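Local structure of leucine aminopeptidase (7D1B) at residues N273-G276 / T281-L284. The protein is a zinc-binding member of the M28 peptidase family that probably acts as a glutaminyl cyclase, turning N-terminal glutamine of peptides into pyroglutamate. Sequence-based numbering, arbitrary orientation. Where two conformers were deposited one is given.
Sequences NERG and TDVL
Arg275 reaches Thr281 and Asp282 through an extended start and one bend: its CG stands anti to the backbone N, and the kink at chi2 (76°) swings the guanidinium toward the loop. Asp282 meets it with CG beside its own backbone N, which brings OD1 to the edge of the guanidinium. The two terminal nitrogens take separate acceptors. Arg275 NH1 donates to Thr281 O at 2.8 Å; this acceptor is in the guanidinium plane, but the nitrogen sits well above the carbonyl plane, so no lone pair is addressed directly. Arg275 NH2 forms a salt bridge to Asp282 OD1, also 2.8 Å, which OD1 receives on its syn lone pair, with guanidinium and carboxylate nearly coplanar. Both hydrogen bonds are fairly straight, with N-H...acceptor angles of 159° to Thr281 O and 163° to Asp282 OD1, and together they fix the rotation of the guanidinium. In the given conformer of Thr281, one of two deposited, the methyl CG2 lies over one guanidinium face, a contact that is therefore doubtful. The acceptors Thr281 O and Asp282 OD1 are themselves just 3.1 Å apart, a proximity that the arginine charge probably makes tolerable. An asparagine in place of Asp282 would probably lose the charge pairing, leaving the guanidinium without its carboxylate mate. At the closest backbone approach Gly276 CA lies 4.1 Å from Thr281 CA, where a side chain would be tight. The pairing spans the short connection between strand 274-275 and the loop leading to helix 287-292. Arg275 NH1 also bonds Met244 O on strand 242-244, while Asp282 OD2 pairs with Arg250 on helix 246-251, whose Leu249 touches Arg275.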
ATOM      1  N   ASN A 273      -1.876  19.851  -4.599  1.00 11.54           N
ATOM      2  CA  ASN A 273      -1.473  20.618  -3.415  1.00 11.83           C
ATOM      3  C   ASN A 273      -2.718  21.195  -2.753  1.00 11.52           C
ATOM      4  O   ASN A 273      -2.987  22.389  -2.798  1.00 12.56           O
ATOM      5  CB  ASN A 273      -0.453  21.686  -3.793  1.00 12.82           C
ATOM      6  CG  ASN A 273       0.935  21.093  -3.927  1.00 12.87           C
ATOM      7  OD1 ASN A 273       1.231  20.384  -4.887  1.00 16.67           O
ATOM      8  ND2 ASN A 273       1.770  21.311  -2.933  1.00 12.98           N
ATOM      9  N   GLU A 274      -3.483  20.301  -2.120  1.00 11.87           N
ATOM     10  CA  GLU A 274      -4.721  20.655  -1.433  1.00 12.41           C
ATOM     11  C   GLU A 274      -4.827  19.795  -0.190  1.00 12.13           C
ATOM     12  O   GLU A 274      -4.304  18.678  -0.141  1.00 13.37           O
ATOM     13  CB  GLU A 274      -5.967  20.367  -2.283  1.00 13.69           C
ATOM     14  CG  GLU A 274      -6.001  21.068  -3.625  1.00 15.08           C
ATOM     15  CD  GLU A 274      -7.226  20.700  -4.467  1.00 16.11           C
ATOM     16  OE1 GLU A 274      -8.218  20.153  -3.928  1.00 17.35           O
ATOM     17  OE2 GLU A 274      -7.200  20.973  -5.686  1.00 17.78           O
ATOM     18  N   ARG A 275      -5.557  20.307   0.797  1.00 13.21           N
ATOM     19  CA  ARG A 275      -5.688  19.646   2.091  1.00 13.49           C
ATOM     20  C   ARG A 275      -6.974  18.832   2.157  1.00 13.76           C
ATOM     21  O   ARG A 275      -8.066  19.376   2.007  1.00 15.78           O
ATOM     22  CB  ARG A 275      -5.755  20.734   3.166  1.00 16.17           C
ATOM     23  CG  ARG A 275      -5.901  20.225   4.544  1.00 18.07           C
ATOM     24  CD  ARG A 275      -4.590  19.689   5.022  1.00 19.70           C
ATOM     25  NE  ARG A 275      -4.717  19.358   6.427  1.00 21.69           N
ATOM     26  CZ  ARG A 275      -5.271  18.241   6.874  1.00 21.68           C
ATOM     27  NH1 ARG A 275      -5.707  17.330   6.000  1.00 22.63           N
ATOM     28  NH2 ARG A 275      -5.404  18.044   8.191  1.00 23.46           N
ATOM     29  N   GLY A 276      -6.851  17.547   2.461  1.00 13.96           N
ATOM     30  CA  GLY A 276      -8.003  16.773   2.891  1.00 15.85           C
ATOM     31  C   GLY A 276      -8.933  16.316   1.776  1.00 14.24           C
ATOM     32  O   GLY A 276      -8.703  16.526   0.586  1.00 14.36           O
ATOM     33  N   THR A 281     -10.679  14.887   6.728  1.00 19.47           N
ATOM     34  CA  THR A 281      -9.487  15.708   6.614  1.00 21.18           C
ATOM     35  C   THR A 281      -8.250  14.894   6.980  1.00 19.24           C
ATOM     36  O   THR A 281      -7.202  15.027   6.336  1.00 23.58           O
ATOM     37  CB  THR A 281      -9.670  16.952   7.508  1.00 25.69           C
ATOM     38  OG1 THR A 281     -10.852  17.674   7.110  0.67 27.73           O
ATOM     39  CG2 THR A 281      -8.500  17.885   7.413  0.67 26.67           C
ATOM     40  N   ASP A 282      -8.374  14.033   8.005  1.00 17.28           N
ATOM     41  CA  ASP A 282      -7.322  13.164   8.508  1.00 18.22           C
ATOM     42  C   ASP A 282      -7.817  11.733   8.407  1.00 17.77           C
ATOM     43  O   ASP A 282      -8.977  11.445   8.725  1.00 20.33           O
ATOM     44  CB  ASP A 282      -7.019  13.488   9.975  1.00 21.88           C
ATOM     45  CG  ASP A 282      -6.315  14.837  10.159  1.00 24.25           C
ATOM     46  OD1 ASP A 282      -6.050  15.551   9.162  1.00 25.42           O
ATOM     47  OD2 ASP A 282      -6.012  15.177  11.313  1.00 31.06           O
ATOM     48  N   VAL A 283      -6.943  10.840   7.957  1.00 14.82           N
ATOM     49  CA  VAL A 283      -7.328   9.476   7.613  1.00 15.13           C
ATOM     50  C   VAL A 283      -6.456   8.521   8.411  1.00 14.28           C
ATOM     51  O   VAL A 283      -5.238   8.483   8.217  1.00 15.41           O
ATOM     52  CB  VAL A 283      -7.188   9.209   6.103  1.00 17.05           C
ATOM     53  CG1 VAL A 283      -7.692   7.798   5.778  1.00 17.89           C
ATOM     54  CG2 VAL A 283      -7.944  10.258   5.277  1.00 19.13           C
ATOM     55  N   LEU A 284      -7.068   7.748   9.301  1.00 15.38           N
ATOM     56  CA  LEU A 284      -6.347   6.655   9.942  1.00 15.82           C
ATOM     57  C   LEU A 284      -6.075   5.574   8.904  1.00 14.41           C
ATOM     58  O   LEU A 284      -6.974   5.180   8.151  1.00 15.81           O
ATOM     59  CB  LEU A 284      -7.180   6.082  11.084  1.00 17.19           C
ATOM     60  CG  LEU A 284      -7.425   7.050  12.245  1.00 20.53           C
ATOM     61  CD1 LEU A 284      -8.400   6.426  13.218  1.00 23.36           C
ATOM     62  CD2 LEU A 284      -6.102   7.407  12.921  1.00 23.34           C
TER